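Vaginolysin (Gardnerella vaginalis, PDB 5IMY) probably acts as a secreted pore-forming toxin that binds cholesterol in host cell membranes and lyses the cells. Local coordinates at residues N178-K181 / D187-K190; L32-T37 / K250-Y255. All coordinates share one frame; numbering follows the deposited sequence.

Contact 1. Residues N178-K181 / D187-K190; sequences NQLK and DFAK
Lys181, in the last turn of helix 177-184, and Phe188, at the start of the short helix 188-191, bring the two backbones within 5.2 Å of each other, CA to CA, across a short connection. This pair of consecutive helices comes between strands 166-173 and 208-223 along the chain; in other cholesterol-dependent cytolysins the corresponding helical cluster refolds into a membrane-spanning beta hairpin, and the same is probable here. No hydrogen bond crosses the contact, which rests on apolar packing. Phe188 has CG anti to its backbone N (chi1 178°), a torsion that lays the ring beside Leu180. The leucine meets it at an oblique angle with both CB and the CD1 branch, a branched aliphatic end suiting a broad, flat partner, and both residues are buried. Phe184 and Met177 add to the packing around Phe188. Lys181 suits this partly exposed place because its flexible methylenes can lie against Phe188 and Ala189: CG rests 4.0 Å from Phe188 CB, and the chain then bends at chi3 and chi4. Its carbonyl oxygen takes a hydrogen bond from Arg42 NH2, on strand 41-43. Small Ala189 completes the contact, its CB 4.4 Å from Lys181 CD.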
loop_
_atom_site.group_PDB
_atom_site.type_symbol
_atom_site.label_atom_id
_atom_site.label_comp_id
_atom_site.label_asym_id
_atom_site.label_seq_id
_atom_site.Cartn_x
_atom_site.Cartn_y
_atom_site.Cartn_z
ATOM N N ASN A 178 13.532 4.903 -23.125
ATOM C CA ASN A 178 14.705 4.095 -22.813
ATOM C C ASN A 178 14.324 2.685 -22.369
ATOM O O ASN A 178 14.971 1.714 -22.777
ATOM C CB ASN A 178 15.546 4.787 -21.740
ATOM C CG ASN A 178 16.719 5.553 -22.323
ATOM O OD1 ASN A 178 16.816 5.742 -23.537
ATOM N ND2 ASN A 178 17.620 6.001 -21.455
ATOM N N GLN A 179 13.290 2.542 -21.536
ATOM C CA GLN A 179 12.875 1.203 -21.131
ATOM C C GLN A 179 12.248 0.443 -22.295
ATOM O O GLN A 179 12.387 -0.783 -22.378
ATOM C CB GLN A 179 11.908 1.273 -19.948
ATOM C CG GLN A 179 10.584 1.959 -20.245
ATOM C CD GLN A 179 9.407 0.999 -20.274
ATOM O OE1 GLN A 179 9.449 -0.084 -19.695
ATOM N NE2 GLN A 179 8.344 1.401 -20.956
ATOM N N LEU A 180 11.570 1.147 -23.205
ATOM C CA LEU A 180 11.016 0.488 -24.383
ATOM C C LEU A 180 12.115 0.083 -25.357
ATOM O O LEU A 180 12.024 -0.971 -26.000
ATOM C CB LEU A 180 9.998 1.401 -25.068
ATOM C CG LEU A 180 8.729 1.701 -24.264
ATOM C CD1 LEU A 180 7.836 2.667 -25.023
ATOM C CD2 LEU A 180 7.969 0.423 -23.935
ATOM N N LYS A 181 13.159 0.905 -25.491
ATOM C CA LYS A 181 14.308 0.493 -26.289
ATOM C C LYS A 181 14.952 -0.761 -25.715
ATOM O O LYS A 181 15.444 -1.608 -26.468
ATOM C CB LYS A 181 15.322 1.638 -26.380
ATOM C CG LYS A 181 14.977 2.659 -27.461
ATOM C CD LYS A 181 15.564 4.044 -27.196
ATOM C CE LYS A 181 16.958 4.217 -27.780
ATOM N NZ LYS A 181 18.025 3.661 -26.906
ATOM N N ASP A 187 16.758 0.369 -31.578
ATOM C CA ASP A 187 16.201 1.214 -32.626
ATOM C C ASP A 187 14.683 1.347 -32.524
ATOM O O ASP A 187 14.021 1.612 -33.533
ATOM C CB ASP A 187 16.592 0.673 -34.001
ATOM C CG ASP A 187 16.089 -0.738 -34.239
ATOM O OD1 ASP A 187 15.794 -1.440 -33.249
ATOM O OD2 ASP A 187 15.993 -1.147 -35.414
ATOM N N PHE A 188 14.114 1.173 -31.327
ATOM C CA PHE A 188 12.670 1.333 -31.174
ATOM C C PHE A 188 12.245 2.754 -31.508
ATOM O O PHE A 188 11.329 2.968 -32.310
ATOM C CB PHE A 188 12.226 0.965 -29.761
ATOM C CG PHE A 188 10.752 1.155 -29.536
ATOM C CD1 PHE A 188 9.842 0.241 -30.039
ATOM C CD2 PHE A 188 10.276 2.256 -28.843
ATOM C CE1 PHE A 188 8.483 0.414 -29.845
ATOM C CE2 PHE A 188 8.919 2.434 -28.645
ATOM C CZ PHE A 188 8.022 1.512 -29.147
ATOM N N ALA A 189 12.889 3.743 -30.890
ATOM C CA ALA A 189 12.815 5.098 -31.411
ATOM C C ALA A 189 13.142 5.058 -32.897
ATOM O O ALA A 189 13.996 4.282 -33.328
ATOM C CB ALA A 189 13.787 6.012 -30.664
ATOM N N LYS A 190 12.455 5.900 -33.673
ATOM C CA LYS A 190 12.403 5.812 -35.133
ATOM C C LYS A 190 11.303 4.839 -35.536
ATOM O O LYS A 190 10.391 5.201 -36.284
ATOM C CB LYS A 190 13.745 5.376 -35.745
ATOM C CG LYS A 190 13.727 5.097 -37.237
ATOM C CD LYS A 190 13.821 6.356 -38.074
ATOM C CE LYS A 190 14.320 6.045 -39.477
ATOM N NZ LYS A 190 15.461 6.921 -39.854
#

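Contact 2. Residues L32-T37 / K250-Y255; sequences LQYDKT and KRPPVY
Pro252 lies over one face of the Tyr34 ring in a CH-pi contact, with CG 3.4 Å from the ring centroid and 18° off the ring normal. The approach is close: CG comes to 3.2 Å from Tyr34 CD2, on the rim of the ring, and CB lies over the CE2 side. Tyr34 CG stands between the backbone N and the carbonyl carbon (chi1 50°), which brings the ring against the proline. Proline suits the place because its compact ring offers a rigid, shallow CH-bearing surface that fits a flat aromatic face. Next to this pair, the CD1 branch of Leu32 reaches Pro253 CD, 3.5 Å away, while Leu32 CB borders the edge of the tyrosine ring. The phenol also works as a polar group, for a water bridges Tyr34 OH (2.8 Å) and Pro253 O (2.9 Å), donating to the carbonyl. Farther along, an Asx turn bends the loop, Asp35 OD2 accepting from Thr37 N. Phe354 also meets the Tyr34 ring, and Lys356 NZ hydrogen-bonds Leu32 O. The contact thus sets the loop between helix 22-30 and strand 41-43 against the start of strand 253-261, which pairs antiparallel with strands 94-96 and 347-354.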
loop_
_atom_site.group_PDB
_atom_site.type_symbol
_atom_site.label_atom_id
_atom_site.label_comp_id
_atom_site.label_asym_id
_atom_site.label_seq_id
_atom_site.Cartn_x
_atom_site.Cartn_y
_atom_site.Cartn_z
ATOM N N LEU A 32 38.911 -18.846 -29.012
ATOM C CA LEU A 32 38.474 -17.519 -28.604
ATOM C C LEU A 32 37.893 -17.580 -27.197
ATOM O O LEU A 32 37.121 -18.483 -26.864
ATOM C CB LEU A 32 37.429 -16.973 -29.578
ATOM C CG LEU A 32 37.887 -16.687 -31.009
ATOM C CD1 LEU A 32 36.676 -16.506 -31.908
ATOM C CD2 LEU A 32 38.783 -15.459 -31.066
ATOM N N GLN A 33 38.277 -16.615 -26.364
ATOM C CA GLN A 33 37.859 -16.564 -24.967
ATOM C C GLN A 33 37.061 -15.288 -24.734
ATOM O O GLN A 33 37.635 -14.195 -24.673
ATOM C CB GLN A 33 39.066 -16.618 -24.036
ATOM C CG GLN A 33 39.472 -18.016 -23.619
ATOM C CD GLN A 33 40.777 -18.028 -22.851
ATOM O OE1 GLN A 33 41.800 -17.546 -23.338
ATOM N NE2 GLN A 33 40.746 -18.572 -21.641
ATOM N N TYR A 34 35.746 -15.427 -24.587
ATOM C CA TYR A 34 34.890 -14.302 -24.250
ATOM C C TYR A 34 33.778 -14.777 -23.327
ATOM O O TYR A 34 33.487 -15.970 -23.225
ATOM C CB TYR A 34 34.293 -13.644 -25.502
ATOM C CG TYR A 34 33.645 -14.618 -26.457
ATOM C CD1 TYR A 34 32.280 -14.875 -26.400
ATOM C CD2 TYR A 34 34.398 -15.279 -27.417
ATOM C CE1 TYR A 34 31.684 -15.765 -27.274
ATOM C CE2 TYR A 34 33.814 -16.169 -28.296
ATOM C CZ TYR A 34 32.455 -16.409 -28.221
ATOM O OH TYR A 34 31.868 -17.297 -29.096
ATOM N N ASP A 35 33.175 -13.815 -22.635
ATOM C CA ASP A 35 32.018 -14.065 -21.779
ATOM C C ASP A 35 30.779 -13.816 -22.629
ATOM O O ASP A 35 30.402 -12.666 -22.871
ATOM C CB ASP A 35 32.066 -13.164 -20.549
ATOM C CG ASP A 35 30.719 -13.033 -19.859
ATOM O OD1 ASP A 35 30.511 -12.021 -19.158
ATOM O OD2 ASP A 35 29.870 -13.936 -20.011
ATOM N N LYS A 36 30.141 -14.895 -23.096
ATOM C CA LYS A 36 29.106 -14.728 -24.111
ATOM C C LYS A 36 27.927 -13.893 -23.627
ATOM O O LYS A 36 27.062 -13.557 -24.445
ATOM C CB LYS A 36 28.545 -16.066 -24.613
ATOM C CG LYS A 36 29.238 -17.346 -24.146
ATOM C CD LYS A 36 28.508 -18.585 -24.670
ATOM C CE LYS A 36 27.021 -18.549 -24.326
ATOM N NZ LYS A 36 26.746 -18.042 -22.948
ATOM N N THR A 37 27.847 -13.558 -22.338
ATOM C CA THR A 37 26.764 -12.696 -21.871
ATOM C C THR A 37 27.144 -11.221 -21.978
ATOM O O THR A 37 26.518 -10.467 -22.728
ATOM C CB THR A 37 26.374 -13.035 -20.428
ATOM O OG1 THR A 37 26.104 -14.436 -20.314
ATOM C CG2 THR A 37 25.126 -12.248 -20.036
ATOM N N LYS A 250 37.624 -10.067 -28.336
ATOM C CA LYS A 250 36.938 -8.823 -28.007
ATOM C C LYS A 250 35.700 -8.613 -28.870
ATOM O O LYS A 250 34.758 -7.936 -28.444
ATOM C CB LYS A 250 37.886 -7.635 -28.171
ATOM C CG LYS A 250 38.698 -7.306 -26.925
ATOM C CD LYS A 250 39.075 -5.833 -26.889
ATOM C CE LYS A 250 37.873 -4.949 -26.570
ATOM N NZ LYS A 250 38.045 -3.562 -27.081
ATOM N N ARG A 251 35.691 -9.171 -30.078
ATOM C CA ARG A 251 34.554 -9.066 -30.993
ATOM C C ARG A 251 34.427 -10.391 -31.726
ATOM O O ARG A 251 34.823 -10.518 -32.890
ATOM C CB ARG A 251 34.735 -7.904 -31.971
ATOM C CG ARG A 251 34.670 -6.536 -31.306
ATOM C CD ARG A 251 35.415 -5.485 -32.097
ATOM N NE ARG A 251 36.836 -5.805 -32.212
ATOM C CZ ARG A 251 37.802 -4.910 -32.393
ATOM N NH1 ARG A 251 37.516 -3.616 -32.472
ATOM N NH2 ARG A 251 39.063 -5.310 -32.486
ATOM N N PRO A 252 33.885 -11.410 -31.067
ATOM C CA PRO A 252 33.862 -12.750 -31.662
ATOM C C PRO A 252 32.929 -12.805 -32.857
ATOM O O PRO A 252 32.103 -11.902 -33.055
ATOM C CB PRO A 252 33.355 -13.643 -30.519
ATOM C CG PRO A 252 33.469 -12.816 -29.281
ATOM C CD PRO A 252 33.304 -11.404 -29.716
ATOM N N PRO A 253 33.030 -13.849 -33.676
ATOM C CA PRO A 253 32.141 -13.984 -34.831
ATOM C C PRO A 253 30.847 -14.721 -34.519
ATOM O O PRO A 253 30.795 -15.643 -33.703
ATOM C CB PRO A 253 32.995 -14.790 -35.821
ATOM C CG PRO A 253 33.874 -15.616 -34.954
ATOM C CD PRO A 253 34.143 -14.811 -33.717
ATOM N N VAL A 254 29.787 -14.289 -35.201
ATOM C CA VAL A 254 28.482 -14.932 -35.138
ATOM C C VAL A 254 27.956 -15.067 -36.559
ATOM O O VAL A 254 28.407 -14.384 -37.482
ATOM C CB VAL A 254 27.476 -14.149 -34.266
ATOM C CG1 VAL A 254 28.034 -13.934 -32.872
ATOM C CG2 VAL A 254 27.125 -12.811 -34.907
ATOM N N TYR A 255 26.978 -15.956 -36.729
ATOM C CA TYR A 255 26.323 -16.119 -38.017
ATOM C C TYR A 255 24.818 -16.216 -37.823
ATOM O O TYR A 255 24.333 -16.757 -36.824
ATOM C CB TYR A 255 26.836 -17.355 -38.773
ATOM C CG TYR A 255 26.512 -18.686 -38.129
ATOM C CD1 TYR A 255 25.419 -19.437 -38.545
ATOM C CD2 TYR A 255 27.311 -19.199 -37.117
ATOM C CE1 TYR A 255 25.128 -20.658 -37.964
ATOM C CE2 TYR A 255 27.027 -20.419 -36.532
ATOM C CZ TYR A 255 25.937 -21.143 -36.960
ATOM O OH TYR A 255 25.658 -22.354 -36.374
HETATM O O HOH W 1 32.425 -17.239 -31.868
#

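How the contacts relate
The two contacts are separate, their centres 25 Å apart and their nearest atoms about 15 Å apart. Along the chain the order is 32-37, then both segments of contact 1, then 250-255, so contact 2 joins distant parts of the sequence while contact 1 joins neighbouring helices. They are related through one antiparallel sheet: strand 253-261 starts at contact 2 and pairs with strand 208-223, which follows the helical cluster holding contact 1 and pairs in turn with strand 166-173 before it. Contact 1 lies in a segment that, as in relatives, probably refolds during pore formation, whereas contact 2 lies at the first residues of strand 253-261.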